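Local coordinates for protein copper-transporting ATPase PAA1, chloroplastic (Arabidopsis thaliana, PDB 5LBD) that moves monovalent copper across the plastid envelope at the cost of ATP, the chain here being its nucleotide-binding N-domain, at residues 34-39 / 75-80; 61-66 / 79-84. The protein carries 2 engineered substitutions. One frame throughout, in Å; residues are numbered along the deposited sequence. Where two conformers were deposited one is given.

Interaction 1: residues 34-39 / 75-80; sequences AAVESN and AVAIVN
Val36, in the last turn of helix 26-37, lays its forked end on the row of small side chains that strand 74-79 turns to the helix. Its CB carries two methyls with separate tasks. CG1, anti to the backbone N (chi1 177°), reaches the earlier part of the strand, where it meets Ala75 CB at 3.9 Å and lies 4.0 Å from Val76 N. CG2, beside the backbone N, serves the later part: it stands 4.2 Å from Ala77 CB and 4.1 Å from Val79 CG2, the two valine side chains crossing at about a right angle. The methyl groups of Ala75 and Ala77 are short enough for the helix backbone to come close, and Val36 and Ala77 approach to 5.5 Å between CA atoms. One residue earlier in the helix, Ala35 CB packs against both branches of Val79, nearest CG1 at 3.7 Å. The Glu37 chain is bent at chi2, and its OE2 lies 4.0 Å from Ala75 CB, a carboxylate oxygen beside a methyl. An alanine in place of Val36 would probably open a gap over Ala75 and Ala77 and leave Val79 CG2 with less to pack on. The helix thus covers one face of the antiparallel sheet: Val36 also touches Val84 on neighbouring strand 82-87, while Glu37 touches Val86 of that strand and Val49 of helix 43-52.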
loop_
_atom_site.group_PDB
_atom_site.type_symbol
_atom_site.label_atom_id
_atom_site.label_comp_id
_atom_site.label_asym_id
_atom_site.label_seq_id
_atom_site.Cartn_x
_atom_site.Cartn_y
_atom_site.Cartn_z
ATOM N N ALA A 34 -5.164 -1.589 -1.596
ATOM C CA ALA A 34 -6.120 -2.673 -1.489
ATOM C C ALA A 34 -6.169 -3.522 -2.748
ATOM O O ALA A 34 -6.458 -4.710 -2.669
ATOM C CB ALA A 34 -7.499 -2.126 -1.176
ATOM N N ALA A 35 -5.952 -2.927 -3.919
ATOM C CA ALA A 35 -5.941 -3.712 -5.142
ATOM C C ALA A 35 -4.795 -4.718 -5.138
ATOM O O ALA A 35 -4.948 -5.855 -5.587
ATOM C CB ALA A 35 -5.813 -2.794 -6.342
ATOM N N VAL A 36 -3.645 -4.304 -4.621
ATOM C CA VAL A 36 -2.525 -5.230 -4.454
ATOM C C VAL A 36 -2.880 -6.319 -3.452
ATOM O O VAL A 36 -2.566 -7.502 -3.662
ATOM C CB VAL A 36 -1.277 -4.444 -4.010
ATOM C CG1 VAL A 36 -0.080 -5.402 -3.739
ATOM C CG2 VAL A 36 -0.897 -3.423 -5.059
ATOM N N GLU A 37 -3.467 -5.918 -2.326
ATOM C CA GLU A 37 -3.723 -6.790 -1.180
ATOM C C GLU A 37 -5.029 -7.576 -1.279
ATOM O O GLU A 37 -5.319 -8.337 -0.360
ATOM C CB GLU A 37 -3.740 -5.963 0.113
ATOM C CG GLU A 37 -2.423 -5.274 0.417
ATOM C CD GLU A 37 -1.315 -6.229 0.756
ATOM O OE1 GLU A 37 -1.576 -7.333 1.290
ATOM O OE2 GLU A 37 -0.163 -5.897 0.446
ATOM N N SER A 38 -5.750 -7.494 -2.400
ATOM C CA SER A 38 -7.163 -7.896 -2.450
ATOM C C SER A 38 -7.401 -9.322 -1.976
ATOM O O SER A 38 -8.410 -9.584 -1.309
ATOM C CB SER A 38 -7.714 -7.693 -3.855
ATOM O OG SER A 38 -7.032 -8.488 -4.794
ATOM N N ASN A 39 -6.525 -10.265 -2.323
ATOM C CA ASN A 39 -6.760 -11.651 -1.971
ATOM C C ASN A 39 -5.934 -12.134 -0.791
ATOM O O ASN A 39 -5.904 -13.347 -0.551
ATOM C CB ASN A 39 -6.480 -12.547 -3.174
ATOM C CG ASN A 39 -7.438 -12.295 -4.301
ATOM O OD1 ASN A 39 -8.642 -12.117 -4.083
ATOM N ND2 ASN A 39 -6.912 -12.232 -5.519
ATOM N N ALA A 75 4.611 -6.776 -1.033
ATOM C CA ALA A 75 3.931 -7.235 -2.227
ATOM C C ALA A 75 3.936 -6.139 -3.274
ATOM O O ALA A 75 4.169 -4.962 -2.980
ATOM C CB ALA A 75 2.485 -7.656 -1.930
ATOM N N VAL A 76 3.670 -6.546 -4.512
ATOM C CA VAL A 76 3.613 -5.640 -5.654
ATOM C C VAL A 76 2.631 -6.203 -6.670
ATOM O O VAL A 76 2.471 -7.424 -6.796
ATOM C CB VAL A 76 5.027 -5.445 -6.261
ATOM C CG1 VAL A 76 5.629 -6.755 -6.654
ATOM C CG2 VAL A 76 5.002 -4.464 -7.459
ATOM N N ALA A 77 1.952 -5.314 -7.394
ATOM C CA ALA A 77 1.135 -5.711 -8.529
ATOM C C ALA A 77 1.059 -4.507 -9.444
ATOM O O ALA A 77 1.430 -3.393 -9.066
ATOM C CB ALA A 77 -0.259 -6.199 -8.086
ATOM N N ILE A 78 0.589 -4.726 -10.651
ATOM C CA ILE A 78 0.280 -3.629 -11.548
ATOM C C ILE A 78 -1.182 -3.291 -11.348
ATOM O O ILE A 78 -2.054 -4.139 -11.524
ATOM C CB ILE A 78 0.566 -3.987 -13.004
ATOM C CG1 ILE A 78 2.020 -4.427 -13.155
ATOM C CG2 ILE A 78 0.241 -2.823 -13.946
ATOM C CD1 ILE A 78 3.017 -3.375 -12.824
ATOM N N VAL A 79 -1.449 -2.032 -11.025
ATOM C CA VAL A 79 -2.815 -1.561 -10.845
ATOM C C VAL A 79 -3.006 -0.378 -11.768
ATOM O O VAL A 79 -2.279 0.613 -11.654
ATOM C CB VAL A 79 -3.081 -1.176 -9.385
ATOM C CG1 VAL A 79 -4.525 -0.737 -9.195
ATOM C CG2 VAL A 79 -2.760 -2.315 -8.490
ATOM N N ASN A 80 -3.959 -0.496 -12.688
ATOM C CA ASN A 80 -4.213 0.532 -13.686
ATOM C C ASN A 80 -2.904 1.085 -14.232
ATOM O O ASN A 80 -2.646 2.287 -14.211
ATOM C CB ASN A 80 -5.081 1.642 -13.102
ATOM C CG ASN A 80 -6.510 1.173 -12.794
ATOM O OD1 ASN A 80 -6.946 0.111 -13.253
ATOM N ND2 ASN A 80 -7.247 1.977 -12.024
#

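Interaction 2: residues 61-66 / 79-84; sequences KAEDGT and VNNKRV
The backbones of Ala62 and Val79 run close, 4.4 Å between CA atoms, where the irregular segment 61-66 passes the end of strand 74-79. Val79 spreads its branches on this approach: CG1 lies 4.0 Å from Lys61 O, and CG2 rests 4.1 Å from Ala62 CA, with the Ala62 methyl a little farther off. Beyond Val79 the chain reverses in a type I' turn from Val79 to Lys82, making the two-residue beta hairpin that joins strands 74-79 and 82-87 of the N-domain sheet. Asn80 and Asn81 hold its corner with positive phi, and Val79 and Lys82 bond through their backbones in both directions. Lys82 folds back so that NZ donates to Asn80 O at 2.9 Å, tilted 29° from the carbonyl plane. The facing loop has a turn of its own, type II from Glu63 to Thr66, with Gly65 at its corner. Glu63 O accepts from Thr66 N; in the conformer given, Thr66 OG1 also donates to it at 2.9 Å and accepts from Ile78 N, tying the turn to the strand. From the start of its turn, the Glu63 side chain, extended beyond CG (chi2 -179°), reaches across to Asn81 of the hairpin turn, where OE1 lies 3.5 Å from Asn81 ND2. Carboxylate and amide planes stand 89° apart there.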
loop_
_atom_site.group_PDB
_atom_site.type_symbol
_atom_site.label_atom_id
_atom_site.label_comp_id
_atom_site.label_asym_id
_atom_site.label_seq_id
_atom_site.Cartn_x
_atom_site.Cartn_y
_atom_site.Cartn_z
ATOM N N LYS A 61 -8.389 -2.831 -10.168
ATOM C CA LYS A 61 -7.922 -4.194 -9.985
ATOM C C LYS A 61 -6.482 -4.337 -10.449
ATOM O O LYS A 61 -6.029 -3.670 -11.386
ATOM C CB LYS A 61 -8.808 -5.191 -10.750
ATOM C CG LYS A 61 -9.867 -5.873 -9.883
ATOM C CD LYS A 61 -10.662 -6.954 -10.649
ATOM C CE LYS A 61 -11.779 -6.343 -11.503
ATOM N NZ LYS A 61 -12.860 -7.327 -11.894
ATOM N N ALA A 62 -5.771 -5.223 -9.769
ATOM C CA ALA A 62 -4.466 -5.645 -10.223
ATOM C C ALA A 62 -4.592 -6.390 -11.545
ATOM O O ALA A 62 -5.559 -7.119 -11.785
ATOM C CB ALA A 62 -3.807 -6.534 -9.166
ATOM N N GLU A 63 -3.588 -6.226 -12.381
ATOM C CA GLU A 63 -3.561 -6.984 -13.636
ATOM C C GLU A 63 -3.382 -8.459 -13.320
ATOM O O GLU A 63 -2.604 -8.829 -12.495
ATOM C CB GLU A 63 -2.495 -6.523 -14.649
ATOM C CG GLU A 63 -2.663 -5.118 -15.136
ATOM C CD GLU A 63 -1.598 -4.690 -16.175
ATOM O OE1 GLU A 63 -1.740 -3.609 -16.773
ATOM O OE2 GLU A 63 -0.609 -5.443 -16.356
ATOM N N ASP A 64 -4.075 -9.301 -14.064
ATOM C CA ASP A 64 -3.997 -10.734 -13.826
ATOM C C ASP A 64 -2.561 -11.218 -13.930
ATOM O O ASP A 64 -1.829 -10.854 -14.858
ATOM C CB ASP A 64 -4.871 -11.482 -14.829
ATOM C CG ASP A 64 -6.313 -11.035 -14.789
ATOM O OD1 ASP A 64 -6.717 -10.402 -13.787
ATOM O OD2 ASP A 64 -7.043 -11.329 -15.762
ATOM N N GLY A 65 -2.145 -12.013 -12.952
ATOM C CA GLY A 65 -0.838 -12.617 -12.963
ATOM C C GLY A 65 0.320 -11.730 -12.538
ATOM O O GLY A 65 1.464 -12.189 -12.578
ATOM N N THR A 66 0.079 -10.473 -12.142
ATOM C CA THR A 66 1.167 -9.583 -11.763
ATOM C C THR A 66 1.412 -9.522 -10.260
ATOM O O THR A 66 2.403 -8.928 -9.842
ATOM C CB THR A 66 0.920 -8.152 -12.265
ATOM O OG1 THR A 66 -0.205 -7.582 -11.577
ATOM C CG2 THR A 66 0.687 -8.147 -13.771
ATOM N N VAL A 79 -1.449 -2.032 -11.025
ATOM C CA VAL A 79 -2.815 -1.561 -10.845
ATOM C C VAL A 79 -3.006 -0.378 -11.768
ATOM O O VAL A 79 -2.279 0.613 -11.654
ATOM C CB VAL A 79 -3.081 -1.176 -9.385
ATOM C CG1 VAL A 79 -4.525 -0.737 -9.195
ATOM C CG2 VAL A 79 -2.760 -2.315 -8.490
ATOM N N ASN A 80 -3.959 -0.496 -12.688
ATOM C CA ASN A 80 -4.213 0.532 -13.686
ATOM C C ASN A 80 -2.904 1.085 -14.232
ATOM O O ASN A 80 -2.646 2.287 -14.211
ATOM C CB ASN A 80 -5.081 1.642 -13.102
ATOM C CG ASN A 80 -6.510 1.173 -12.794
ATOM O OD1 ASN A 80 -6.946 0.111 -13.253
ATOM N ND2 ASN A 80 -7.247 1.977 -12.024
ATOM N N ASN A 81 -2.054 0.174 -14.704
ATOM C CA ASN A 81 -0.815 0.496 -15.396
ATOM C C ASN A 81 0.247 1.110 -14.493
ATOM O O ASN A 81 1.226 1.681 -14.991
ATOM C CB ASN A 81 -1.064 1.418 -16.585
ATOM C CG ASN A 81 -1.815 0.734 -17.687
ATOM O OD1 ASN A 81 -2.854 1.207 -18.137
ATOM N ND2 ASN A 81 -1.288 -0.398 -18.135
ATOM N N LYS A 82 0.099 1.004 -13.179
ATOM C CA LYS A 82 1.102 1.503 -12.253
ATOM C C LYS A 82 1.676 0.352 -11.454
ATOM O O LYS A 82 0.942 -0.547 -11.046
ATOM C CB LYS A 82 0.500 2.552 -11.304
ATOM C CG LYS A 82 0.062 3.805 -12.009
ATOM C CD LYS A 82 -0.753 4.679 -11.076
ATOM C CE LYS A 82 -2.205 4.220 -10.995
ATOM N NZ LYS A 82 -2.893 4.394 -12.300
ATOM N N ARG A 83 2.986 0.409 -11.163
ATOM C CA ARG A 83 3.608 -0.568 -10.273
ATOM C C ARG A 83 3.393 -0.121 -8.833
ATOM O O ARG A 83 4.022 0.836 -8.375
ATOM C CB ARG A 83 5.105 -0.696 -10.553
ATOM C CG ARG A 83 5.459 -0.885 -12.015
ATOM C CD ARG A 83 6.983 -1.163 -12.238
ATOM N NE ARG A 83 7.858 -0.037 -11.876
ATOM C CZ ARG A 83 8.415 0.126 -10.676
ATOM N NH1 ARG A 83 8.208 -0.766 -9.700
ATOM N NH2 ARG A 83 9.187 1.190 -10.455
ATOM N N VAL A 84 2.531 -0.826 -8.111
ATOM C CA VAL A 84 2.114 -0.427 -6.771
ATOM C C VAL A 84 2.742 -1.408 -5.794
ATOM O O VAL A 84 2.501 -2.613 -5.892
ATOM C CB VAL A 84 0.587 -0.395 -6.621
ATOM C CG1 VAL A 84 0.216 -0.049 -5.193
ATOM C CG2 VAL A 84 -0.015 0.605 -7.570
#

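Interaction 1 is buried and interaction 2 lies at the surface, yet both use strand 74-79 and meet at Val79, their centres about 6 Å apart. In interaction 1 a helix covers the sheet face mainly through methyl groups. Interaction 2 gathers a loop and the hairpin turn at the strand's end, where polar side chains and turn bonds take over and apolar side-chain contact shrinks to Val79 against Ala62. Backbone links join the two regions: Ile78 O and Glu63 N lie 2.7 Å apart, a probable hydrogen bond, and Ala77 O and Val84 N, 3.0 Å apart, probably form another between the neighbouring strands.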